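PDB 6LKY: putative isocitrate dehydrogenase, NAD-dependent from Methylococcus capsulatus, which probably catalyses the NAD-dependent oxidative decarboxylation of isocitrate, as a magnesium-dependent member of the isocitrate and isopropylmalate dehydrogenase family. Local coordinates for residues Ile188-Ala193 against Phe201-Val206; Leu90-Arg95 against Ile154-Asp159; Asp109-Thr114 against Ala164-Val169. The protein carries 1 engineered substitution. All blocks are in the same frame, centred on the assembly; numbering follows the deposited sequence.

Contact 1. Residues Ile188-Ala193 against Phe201-Val206. With NAD (nicotinamide-adenine-dinucleotide), chain H.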
loop_
_atom_site.group_PDB
_atom_site.type_symbol
_atom_site.label_atom_id
_atom_site.label_comp_id
_atom_site.label_asym_id
_atom_site.label_seq_id
_atom_site.Cartn_x
_atom_site.Cartn_y
_atom_site.Cartn_z
ATOM N N ILE A 188 -1.407 22.230 -0.397
ATOM C CA ILE A 188 -1.536 22.772 0.949
ATOM C C ILE A 188 -0.330 22.393 1.806
ATOM O O ILE A 188 0.185 23.220 2.574
ATOM C CB ILE A 188 -2.862 22.308 1.573
ATOM C CG1 ILE A 188 -4.024 23.042 0.893
ATOM C CG2 ILE A 188 -2.829 22.528 3.059
ATOM C CD1 ILE A 188 -5.398 22.453 1.160
ATOM N N GLY A 189 0.145 21.148 1.690
ATOM C CA GLY A 189 1.322 20.749 2.450
ATOM C C GLY A 189 2.550 21.581 2.115
ATOM O O GLY A 189 3.314 21.971 3.007
ATOM N N ARG A 190 2.769 21.843 0.824
ATOM C CA ARG A 190 3.894 22.685 0.420
ATOM C C ARG A 190 3.768 24.091 0.989
ATOM O O ARG A 190 4.766 24.689 1.408
ATOM C CB ARG A 190 4.008 22.732 -1.103
ATOM C CG ARG A 190 4.517 21.424 -1.654
ATOM C CD ARG A 190 4.545 21.386 -3.154
ATOM N NE ARG A 190 5.306 20.221 -3.583
ATOM C CZ ARG A 190 5.332 19.763 -4.827
ATOM N NH1 ARG A 190 4.619 20.361 -5.773
ATOM N NH2 ARG A 190 6.064 18.700 -5.122
ATOM N N GLU A 191 2.549 24.634 1.025
ATOM C CA GLU A 191 2.388 25.968 1.597
ATOM C C GLU A 191 2.677 25.955 3.093
ATOM O O GLU A 191 3.429 26.795 3.599
ATOM C CB GLU A 191 0.987 26.508 1.300
ATOM C CG GLU A 191 0.859 27.030 -0.124
ATOM C CD GLU A 191 -0.586 27.183 -0.600
ATOM O OE1 GLU A 191 -0.773 27.433 -1.812
ATOM O OE2 GLU A 191 -1.527 27.049 0.220
ATOM N N ILE A 192 2.139 24.966 3.811
ATOM C CA ILE A 192 2.303 24.932 5.262
ATOM C C ILE A 192 3.749 24.645 5.656
ATOM O O ILE A 192 4.215 25.108 6.707
ATOM C CB ILE A 192 1.323 23.902 5.859
ATOM C CG1 ILE A 192 -0.101 24.480 5.873
ATOM C CG2 ILE A 192 1.776 23.426 7.258
ATOM C CD1 ILE A 192 -1.170 23.494 6.293
ATOM N N ALA A 193 4.493 23.909 4.819
ATOM C CA ALA A 193 5.877 23.579 5.149
ATOM C C ALA A 193 6.726 24.829 5.346
ATOM O O ALA A 193 7.694 24.808 6.118
ATOM C CB ALA A 193 6.483 22.700 4.052
ATOM N N PHE A 201 11.236 19.044 4.813
ATOM C CA PHE A 201 9.984 18.666 4.147
ATOM C C PHE A 201 10.241 18.068 2.772
ATOM O O PHE A 201 10.956 18.669 1.964
ATOM C CB PHE A 201 9.002 19.849 3.998
ATOM C CG PHE A 201 7.673 19.460 3.338
ATOM C CD1 PHE A 201 6.753 18.655 4.005
ATOM C CD2 PHE A 201 7.370 19.883 2.048
ATOM C CE1 PHE A 201 5.554 18.294 3.406
ATOM C CE2 PHE A 201 6.170 19.532 1.436
ATOM C CZ PHE A 201 5.257 18.732 2.110
ATOM N N ASP A 202 9.654 16.890 2.505
ATOM C CA ASP A 202 9.616 16.344 1.153
ATOM C C ASP A 202 8.295 15.603 0.915
ATOM O O ASP A 202 7.420 15.545 1.784
ATOM C CB ASP A 202 10.858 15.474 0.878
ATOM C CG ASP A 202 10.960 14.263 1.778
ATOM O OD1 ASP A 202 10.037 13.971 2.567
ATOM O OD2 ASP A 202 12.006 13.590 1.694
ATOM N N ASP A 203 8.141 15.059 -0.295
ATOM C CA ASP A 203 6.915 14.377 -0.688
ATOM C C ASP A 203 7.244 13.148 -1.534
ATOM O O ASP A 203 8.263 13.103 -2.225
ATOM C CB ASP A 203 5.967 15.334 -1.430
ATOM C CG ASP A 203 6.459 15.687 -2.828
ATOM O OD1 ASP A 203 6.083 14.979 -3.787
ATOM O OD2 ASP A 203 7.226 16.667 -2.969
ATOM N N ARG A 204 6.368 12.147 -1.472
ATOM C CA ARG A 204 6.560 10.902 -2.203
ATOM C C ARG A 204 5.230 10.428 -2.771
ATOM O O ARG A 204 4.183 10.575 -2.130
ATOM C CB ARG A 204 7.136 9.797 -1.305
ATOM C CG ARG A 204 8.578 10.002 -0.869
ATOM C CD ARG A 204 9.536 9.910 -2.050
ATOM N NE ARG A 204 10.932 9.996 -1.636
ATOM C CZ ARG A 204 11.632 11.125 -1.571
ATOM N NH1 ARG A 204 11.067 12.286 -1.877
ATOM N NH2 ARG A 204 12.905 11.095 -1.192
ATOM N N ILE A 205 5.274 9.878 -3.985
ATOM C CA ILE A 205 4.112 9.184 -4.523
ATOM C C ILE A 205 3.980 7.832 -3.830
ATOM O O ILE A 205 4.979 7.148 -3.561
ATOM C CB ILE A 205 4.210 9.051 -6.051
ATOM C CG1 ILE A 205 4.508 10.425 -6.670
ATOM C CG2 ILE A 205 2.884 8.541 -6.624
ATOM C CD1 ILE A 205 4.693 10.416 -8.206
ATOM N N VAL A 206 2.735 7.447 -3.530
ATOM C CA VAL A 206 2.469 6.372 -2.568
ATOM C C VAL A 206 3.094 5.036 -2.995
ATOM O O VAL A 206 3.558 4.275 -2.141
ATOM C CB VAL A 206 0.950 6.255 -2.308
ATOM C CG1 VAL A 206 0.197 5.819 -3.580
ATOM C CG2 VAL A 206 0.666 5.314 -1.145
HETATM P PA NAD H . 10.229 6.481 -9.944
HETATM O O1A NAD H . 10.684 7.312 -11.113
HETATM O O2A NAD H . 9.894 5.048 -10.338
HETATM O O5B NAD H . 11.426 6.525 -8.891
HETATM C C5B NAD H . 11.297 5.866 -7.625
HETATM C C4B NAD H . 12.694 5.522 -7.111
HETATM O O4B NAD H . 13.208 4.388 -7.845
HETATM C C3B NAD H . 13.656 6.684 -7.364
HETATM O O3B NAD H . 14.516 6.884 -6.244
HETATM C C2B NAD H . 14.438 6.225 -8.584
HETATM O O2B NAD H . 15.786 6.678 -8.684
HETATM C C1B NAD H . 14.444 4.708 -8.492
HETATM N N9A NAD H . 14.515 4.306 -9.904
HETATM C C8A NAD H . 13.306 3.692 -10.462
HETATM N N7A NAD H . 13.806 3.012 -11.689
HETATM C C5A NAD H . 14.953 2.272 -11.124
HETATM C C6A NAD H . 16.011 1.628 -12.021
HETATM N N6A NAD H . 15.661 1.662 -13.441
HETATM N N1A NAD H . 17.314 2.197 -11.626
HETATM C C2A NAD H . 17.446 2.026 -10.175
HETATM N N3A NAD H . 16.721 3.081 -9.448
HETATM C C4A NAD H . 15.569 3.374 -10.306
HETATM O O3 NAD H . 8.916 7.077 -9.269
HETATM P PN NAD H . 8.597 8.617 -8.960
HETATM O O1N NAD H . 9.835 9.395 -8.615
HETATM O O2N NAD H . 7.610 8.580 -7.831
HETATM O O5D NAD H . 7.911 9.190 -10.302
HETATM C C5D NAD H . 8.654 9.810 -11.354
HETATM C C4D NAD H . 7.772 9.973 -12.602
HETATM O O4D NAD H . 7.523 8.689 -13.235
HETATM C C3D NAD H . 6.397 10.577 -12.305
HETATM O O3D NAD H . 6.118 11.625 -13.237
HETATM C C2D NAD H . 5.428 9.424 -12.528
HETATM O O2D NAD H . 4.172 9.861 -13.079
HETATM C C1D NAD H . 6.123 8.569 -13.573
HETATM N N1N NAD H . 5.627 7.183 -13.465
HETATM C C2N NAD H . 5.806 6.499 -14.751
HETATM C C3N NAD H . 5.831 4.974 -14.734
HETATM C C7N NAD H . 5.487 4.239 -16.041
HETATM O O7N NAD H . 5.581 5.154 -17.121
HETATM N N7N NAD H . 4.251 3.443 -16.101
HETATM C C4N NAD H . 5.564 4.246 -13.421
HETATM C C5N NAD H . 5.686 5.039 -12.125
HETATM C C6N NAD H . 6.007 6.529 -12.192
HETATM O O HOH W 1 7.411 19.064 -1.806
#
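Arg-190 reaches Asp-203 twice, once directly and once through a water, and both routes end on the same oxygen. NH2 of Arg-190 donates to OD2 of Asp-203 over 3.2 Å in a salt bridge with an N-H...O angle of 159°. The oxygen lies close to the guanidinium plane, but the nitrogen stands above the carboxylate plane, the two planes being 77° apart. Water 1 accepts from NE of Arg-190 at 3.0 Å and donates to OD2 of Asp-203 at 2.7 Å. The other carboxylate oxygen, OD1, is hydrogen-bonded to His-173, so each carboxylate oxygen has a partner of its own. Next to this polar pair, CB of Ala-193 sits over one face of the Phe-201 ring, 3.8 Å from its centroid, a CH-pi contact. With CG anti to the backbone N, Phe-201 turns its ring toward the helix, and CG of Arg-190 meets the ring edge at CE2. At the far end of 201-206, Ile-205 touches a phosphate oxygen of NAD through CD1. Segment 188-193 runs nearly antiparallel to 201-205 (168° between their directions); helix 181-193 and edge strand 200-205 close the beta-alpha-beta unit that starts with strand 168-173, while helix 147-163 packs against Ile-188, Ile-192 and Ala-193.

Contact 2. Residues Leu90-Arg95 against Ile154-Asp159; sequences LYANVR and IRYAFD
Tyr-156 carries the helix side of this contact, meeting Ala-92 with its ring face and Val-94 with its phenol end. CB of Ala-92 stands almost exactly above the ring centre, 3.7 Å from the centroid and 5° off the normal, which is the geometry of a CH-pi contact. Because the methyl is so well centred, all six ring carbons lie at similar distances from it. The ring gets there because CG of Tyr-156 is anti to the backbone N (chi1 -175°), which directs the side chain from the helix onto the strand. Val-94, two residues further along the strand, uses one branch: CG2 lies 3.6 Å from CE1 and 3.5 Å from OH of Tyr-156, and the two side chains cross at about a right angle. The alternation of a beta strand puts Ala-92 and Val-94 on the same face, while the CB of Asn-93 points away from the helix.

The strand starts at a classic beta bulge, in which Tyr-91 and Ala-92 both face Ile-252 of the adjoining strand. Helix 147-163 packs on one face of the mixed sheet characteristic of this dehydrogenase family, across strands 92-98 and 111-117; Tyr-156 also touches Val-115 of the latter.

Tyr-91 supplies the third approach. Its OH comes to the edge of the Tyr-156 ring, 4.1 Å from CD2, while its CE1 lies 4.2 Å from CB of Tyr-156. These are van der Waals contacts; no hydrogen bond joins the two segments. Further along the same helix, Tyr-160 touches Val-94 and Arg-163 touches Tyr-156.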
loop_
_atom_site.group_PDB
_atom_site.type_symbol
_atom_site.label_atom_id
_atom_site.label_comp_id
_atom_site.label_asym_id
_atom_site.label_seq_id
_atom_site.Cartn_x
_atom_site.Cartn_y
_atom_site.Cartn_z
ATOM N N LEU A 90 -11.976 13.307 15.626
ATOM C CA LEU A 90 -10.622 12.840 15.938
ATOM C C LEU A 90 -9.837 12.791 14.629
ATOM O O LEU A 90 -9.627 11.737 14.029
ATOM C CB LEU A 90 -10.666 11.480 16.633
ATOM C CG LEU A 90 -11.706 11.337 17.746
ATOM C CD1 LEU A 90 -11.813 9.889 18.236
ATOM C CD2 LEU A 90 -11.344 12.282 18.905
ATOM N N TYR A 91 -9.395 13.968 14.181
ATOM C CA TYR A 91 -8.886 14.099 12.826
ATOM C C TYR A 91 -7.461 13.581 12.641
ATOM O O TYR A 91 -7.065 13.328 11.498
ATOM C CB TYR A 91 -9.004 15.560 12.366
ATOM C CG TYR A 91 -8.115 16.524 13.107
ATOM C CD1 TYR A 91 -6.802 16.741 12.702
ATOM C CD2 TYR A 91 -8.580 17.205 14.226
ATOM C CE1 TYR A 91 -5.982 17.614 13.381
ATOM C CE2 TYR A 91 -7.768 18.085 14.914
ATOM C CZ TYR A 91 -6.472 18.287 14.489
ATOM O OH TYR A 91 -5.664 19.165 15.170
ATOM N N ALA A 92 -6.681 13.393 13.707
ATOM C CA ALA A 92 -5.312 12.903 13.569
ATOM C C ALA A 92 -5.215 11.466 14.063
ATOM O O ALA A 92 -5.579 11.178 15.203
ATOM C CB ALA A 92 -4.325 13.779 14.345
ATOM N N ASN A 93 -4.721 10.564 13.220
ATOM C CA ASN A 93 -4.487 9.174 13.599
ATOM C C ASN A 93 -2.973 8.988 13.623
ATOM O O ASN A 93 -2.326 9.040 12.577
ATOM C CB ASN A 93 -5.181 8.228 12.617
ATOM C CG ASN A 93 -5.252 6.782 13.110
ATOM O OD1 ASN A 93 -4.438 6.334 13.910
ATOM N ND2 ASN A 93 -6.253 6.049 12.627
ATOM N N VAL A 94 -2.410 8.836 14.818
ATOM C CA VAL A 94 -0.969 8.835 15.047
ATOM C C VAL A 94 -0.535 7.406 15.333
ATOM O O VAL A 94 -0.996 6.800 16.309
ATOM C CB VAL A 94 -0.597 9.774 16.208
ATOM C CG1 VAL A 94 0.904 9.847 16.401
ATOM C CG2 VAL A 94 -1.207 11.171 15.985
ATOM N N ARG A 95 0.331 6.861 14.477
ATOM C CA ARG A 95 0.741 5.458 14.544
ATOM C C ARG A 95 2.259 5.322 14.521
ATOM O O ARG A 95 2.874 5.349 13.436
ATOM C CB ARG A 95 0.106 4.663 13.413
ATOM C CG ARG A 95 -1.400 4.528 13.602
ATOM C CD ARG A 95 -2.085 3.893 12.417
ATOM N NE ARG A 95 -3.468 3.580 12.749
ATOM C CZ ARG A 95 -4.203 2.686 12.103
ATOM N NH1 ARG A 95 -3.704 2.041 11.056
ATOM N NH2 ARG A 95 -5.441 2.461 12.499
ATOM N N ILE A 154 -1.959 18.437 8.302
ATOM C CA ILE A 154 -0.554 18.693 7.986
ATOM C C ILE A 154 0.102 19.544 9.079
ATOM O O ILE A 154 1.257 19.292 9.472
ATOM C CB ILE A 154 -0.416 19.327 6.589
ATOM C CG1 ILE A 154 -0.827 18.310 5.503
ATOM C CG2 ILE A 154 1.037 19.830 6.368
ATOM C CD1 ILE A 154 -1.367 18.943 4.201
ATOM N N ARG A 155 -0.620 20.546 9.609
ATOM C CA ARG A 155 -0.093 21.266 10.762
ATOM C C ARG A 155 0.108 20.329 11.946
ATOM O O ARG A 155 1.105 20.452 12.671
ATOM C CB ARG A 155 -1.017 22.420 11.157
ATOM C CG ARG A 155 -1.053 23.553 10.155
ATOM C CD ARG A 155 -1.402 24.872 10.805
ATOM N NE ARG A 155 -1.120 25.979 9.898
ATOM C CZ ARG A 155 -2.039 26.539 9.122
ATOM N NH1 ARG A 155 -3.295 26.112 9.181
ATOM N NH2 ARG A 155 -1.710 27.539 8.313
ATOM N N TYR A 156 -0.824 19.388 12.173
ATOM C CA TYR A 156 -0.618 18.433 13.258
ATOM C C TYR A 156 0.675 17.662 13.062
ATOM O O TYR A 156 1.405 17.421 14.028
ATOM C CB TYR A 156 -1.784 17.449 13.391
ATOM C CG TYR A 156 -1.622 16.536 14.603
ATOM C CD1 TYR A 156 -0.747 15.460 14.579
ATOM C CD2 TYR A 156 -2.327 16.774 15.773
ATOM C CE1 TYR A 156 -0.572 14.653 15.677
ATOM C CE2 TYR A 156 -2.172 15.959 16.879
ATOM C CZ TYR A 156 -1.287 14.908 16.825
ATOM O OH TYR A 156 -1.114 14.087 17.919
ATOM N N ALA A 157 0.969 17.247 11.824
ATOM C CA ALA A 157 2.190 16.479 11.592
ATOM C C ALA A 157 3.437 17.314 11.900
ATOM O O ALA A 157 4.380 16.828 12.534
ATOM C CB ALA A 157 2.229 15.956 10.148
ATOM N N PHE A 158 3.462 18.572 11.454
ATOM C CA PHE A 158 4.629 19.417 11.749
ATOM C C PHE A 158 4.754 19.723 13.245
ATOM O O PHE A 158 5.861 19.663 13.806
ATOM C CB PHE A 158 4.561 20.712 10.944
ATOM C CG PHE A 158 5.020 20.563 9.517
ATOM C CD1 PHE A 158 6.363 20.494 9.212
ATOM C CD2 PHE A 158 4.105 20.503 8.485
ATOM C CE1 PHE A 158 6.787 20.373 7.900
ATOM C CE2 PHE A 158 4.521 20.370 7.170
ATOM C CZ PHE A 158 5.863 20.310 6.880
ATOM N N ASP A 159 3.638 20.073 13.902
ATOM C CA ASP A 159 3.662 20.320 15.344
ATOM C C ASP A 159 4.123 19.083 16.097
ATOM O O ASP A 159 4.897 19.186 17.057
ATOM C CB ASP A 159 2.284 20.754 15.854
ATOM C CG ASP A 159 1.872 22.114 15.344
ATOM O OD1 ASP A 159 2.736 22.831 14.806
ATOM O OD2 ASP A 159 0.677 22.469 15.475
#

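Contact 3. Residues Asp109-Thr114 against Ala164-Val169; sequences DVNLVT and ARRKKV
Arg-166 meets Asn-111 with the end of its guanidinium and Val-113 with one face. NH1 donates to the main-chain O of Asn-111 at 3.1 Å with an N-H...O angle of 152°; that oxygen lies near the guanidinium plane, whereas the donor stands well above the plane of the carbonyl. NH2 donates to OD1 of Asn-111, modelled at a very short 2.5 Å, so its exact length is doubtful, and NH1 adds a weak bond to the same OD1. Both the backbone and the side-chain oxygen of Asn-111 are engaged, and the amide and guanidinium planes stand 80° apart. CG2 of Val-113 rests 3.5 Å above the guanidinium plane, offset toward its rim, and is 3.7 Å from CZ of Arg-166.

The nearest CA atoms, those of Leu-112 and Arg-166, are 9.4 Å apart, a gap the arginine bridges with a chain extended from CG to NE. Asp-221 anchors it from outside: OD1 forms a salt bridge with NH1 of Arg-166, and OD2 accepts from the backbone N of Lys-167 and Lys-168. Just before Arg-166, Arg-165 has positive phi (57°) in the Schellman motif that ends helix 147-163.

Strand 222-225 lies in the sheet between strands 111-117 and 168-173, so the arginine reaches across the end of that intervening strand, touching Val-222 and, beyond Asn-111, Ile-98 of strand 92-98.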
loop_
_atom_site.group_PDB
_atom_site.type_symbol
_atom_site.label_atom_id
_atom_site.label_comp_id
_atom_site.label_asym_id
_atom_site.label_seq_id
_atom_site.Cartn_x
_atom_site.Cartn_y
_atom_site.Cartn_z
ATOM N N ASP A 109 16.120 -1.191 13.161
ATOM C CA ASP A 109 16.242 0.230 13.444
ATOM C C ASP A 109 15.155 1.041 12.741
ATOM O O ASP A 109 15.402 2.156 12.267
ATOM C CB ASP A 109 17.622 0.722 13.032
ATOM C CG ASP A 109 17.897 0.480 11.559
ATOM O OD1 ASP A 109 17.170 -0.331 10.932
ATOM O OD2 ASP A 109 18.836 1.108 11.023
ATOM N N VAL A 110 13.929 0.514 12.668
ATOM C CA VAL A 110 12.813 1.306 12.157
ATOM C C VAL A 110 12.364 2.263 13.246
ATOM O O VAL A 110 12.226 1.873 14.411
ATOM C CB VAL A 110 11.649 0.403 11.702
ATOM C CG1 VAL A 110 10.565 1.243 11.054
ATOM C CG2 VAL A 110 12.144 -0.676 10.735
ATOM N N ASN A 111 12.122 3.529 12.874
ATOM C CA ASN A 111 11.693 4.527 13.855
ATOM C C ASN A 111 10.909 5.607 13.111
ATOM O O ASN A 111 11.423 6.669 12.756
ATOM C CB ASN A 111 12.875 5.122 14.626
ATOM C CG ASN A 111 12.430 6.050 15.765
ATOM O OD1 ASN A 111 11.256 6.410 15.885
ATOM N ND2 ASN A 111 13.370 6.415 16.617
ATOM N N LEU A 112 9.629 5.336 12.867
ATOM C CA LEU A 112 8.823 6.262 12.077
ATOM C C LEU A 112 7.466 6.442 12.738
ATOM O O LEU A 112 7.050 5.637 13.576
ATOM C CB LEU A 112 8.680 5.782 10.621
ATOM C CG LEU A 112 7.940 4.464 10.354
ATOM C CD1 LEU A 112 6.428 4.712 10.247
ATOM C CD2 LEU A 112 8.484 3.768 9.103
ATOM N N VAL A 113 6.784 7.528 12.381
ATOM C CA VAL A 113 5.435 7.784 12.869
ATOM C C VAL A 113 4.563 8.185 11.684
ATOM O O VAL A 113 4.886 9.144 10.968
ATOM C CB VAL A 113 5.407 8.870 13.958
ATOM C CG1 VAL A 113 3.964 9.093 14.444
ATOM C CG2 VAL A 113 6.329 8.492 15.129
ATOM N N THR A 114 3.457 7.459 11.479
ATOM C CA THR A 114 2.474 7.821 10.462
ATOM C C THR A 114 1.409 8.721 11.072
ATOM O O THR A 114 0.831 8.402 12.116
ATOM C CB THR A 114 1.828 6.576 9.843
ATOM O OG1 THR A 114 2.828 5.799 9.174
ATOM C CG2 THR A 114 0.779 6.976 8.808
ATOM N N ALA A 164 7.984 16.227 19.309
ATOM C CA ALA A 164 8.686 14.964 19.489
ATOM C C ALA A 164 10.156 15.059 19.115
ATOM O O ALA A 164 10.866 14.044 19.180
ATOM C CB ALA A 164 8.012 13.861 18.668
ATOM N N ARG A 165 10.619 16.250 18.721
ATOM C CA ARG A 165 12.004 16.485 18.300
ATOM C C ARG A 165 12.396 15.566 17.148
ATOM O O ARG A 165 13.488 14.996 17.120
ATOM C CB ARG A 165 12.983 16.357 19.472
ATOM C CG ARG A 165 13.149 17.660 20.274
ATOM C CD ARG A 165 14.512 18.332 20.022
ATOM N NE ARG A 165 14.689 19.568 20.791
ATOM C CZ ARG A 165 14.922 20.770 20.264
ATOM N NH1 ARG A 165 15.035 20.920 18.950
ATOM N NH2 ARG A 165 15.067 21.828 21.057
ATOM N N ARG A 166 11.486 15.405 16.199
ATOM C CA ARG A 166 11.793 14.719 14.956
ATOM C C ARG A 166 12.167 15.750 13.901
ATOM O O ARG A 166 11.938 16.950 14.050
ATOM C CB ARG A 166 10.610 13.856 14.510
ATOM C CG ARG A 166 10.461 12.641 15.399
ATOM C CD ARG A 166 9.392 11.684 14.947
ATOM N NE ARG A 166 9.372 10.515 15.818
ATOM C CZ ARG A 166 9.922 9.345 15.521
ATOM N NH1 ARG A 166 10.519 9.156 14.349
ATOM N NH2 ARG A 166 9.852 8.353 16.394
ATOM N N LYS A 167 12.785 15.279 12.833
ATOM C CA LYS A 167 13.452 16.206 11.944
ATOM C C LYS A 167 12.883 16.297 10.532
ATOM O O LYS A 167 13.185 17.277 9.849
ATOM C CB LYS A 167 14.964 15.933 11.997
ATOM C CG LYS A 167 15.451 16.780 13.209
ATOM C CD LYS A 167 16.738 16.474 13.970
ATOM C CE LYS A 167 17.757 15.616 13.280
ATOM N NZ LYS A 167 18.546 14.865 14.309
ATOM N N LYS A 168 12.037 15.360 10.090
ATOM C CA LYS A 168 11.538 15.380 8.717
ATOM C C LYS A 168 10.072 14.957 8.675
ATOM O O LYS A 168 9.663 14.000 9.347
ATOM C CB LYS A 168 12.373 14.472 7.805
ATOM C CG LYS A 168 11.852 14.362 6.360
ATOM C CD LYS A 168 12.866 13.667 5.475
ATOM C CE LYS A 168 13.226 12.296 6.037
ATOM N NZ LYS A 168 14.084 11.567 5.070
ATOM N N VAL A 169 9.295 15.690 7.875
ATOM C CA VAL A 169 7.934 15.318 7.484
ATOM C C VAL A 169 7.936 14.988 5.996
ATOM O O VAL A 169 8.380 15.800 5.173
ATOM C CB VAL A 169 6.919 16.436 7.787
ATOM C CG1 VAL A 169 5.565 16.121 7.118
ATOM C CG2 VAL A 169 6.739 16.616 9.294
#

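All three contacts belong to one mixed sheet and the helices packed on it, with centres 13 to 16 Å apart. Contacts 2 and 3 alternate along the chain, linking neighbouring strands 92-98 and 111-117 to helix 147-163 and the turn that follows it; both close before contact 1 opens. Phe-158 of the helix in contact 2 joins the three, packing on Phe-201 and Ala-193 of contact 1 and on Val-169 of contact 3. Strands 168-173 and 200-205 are adjacent, and contacts 1 and 3 are joined by a probable backbone hydrogen bond between Val-169 and Asp-202. The series thus runs from mid-sheet to the edge strand, where Ile-205 of contact 1 borders an NAD that is also hydrogen-bonded by the second subunit.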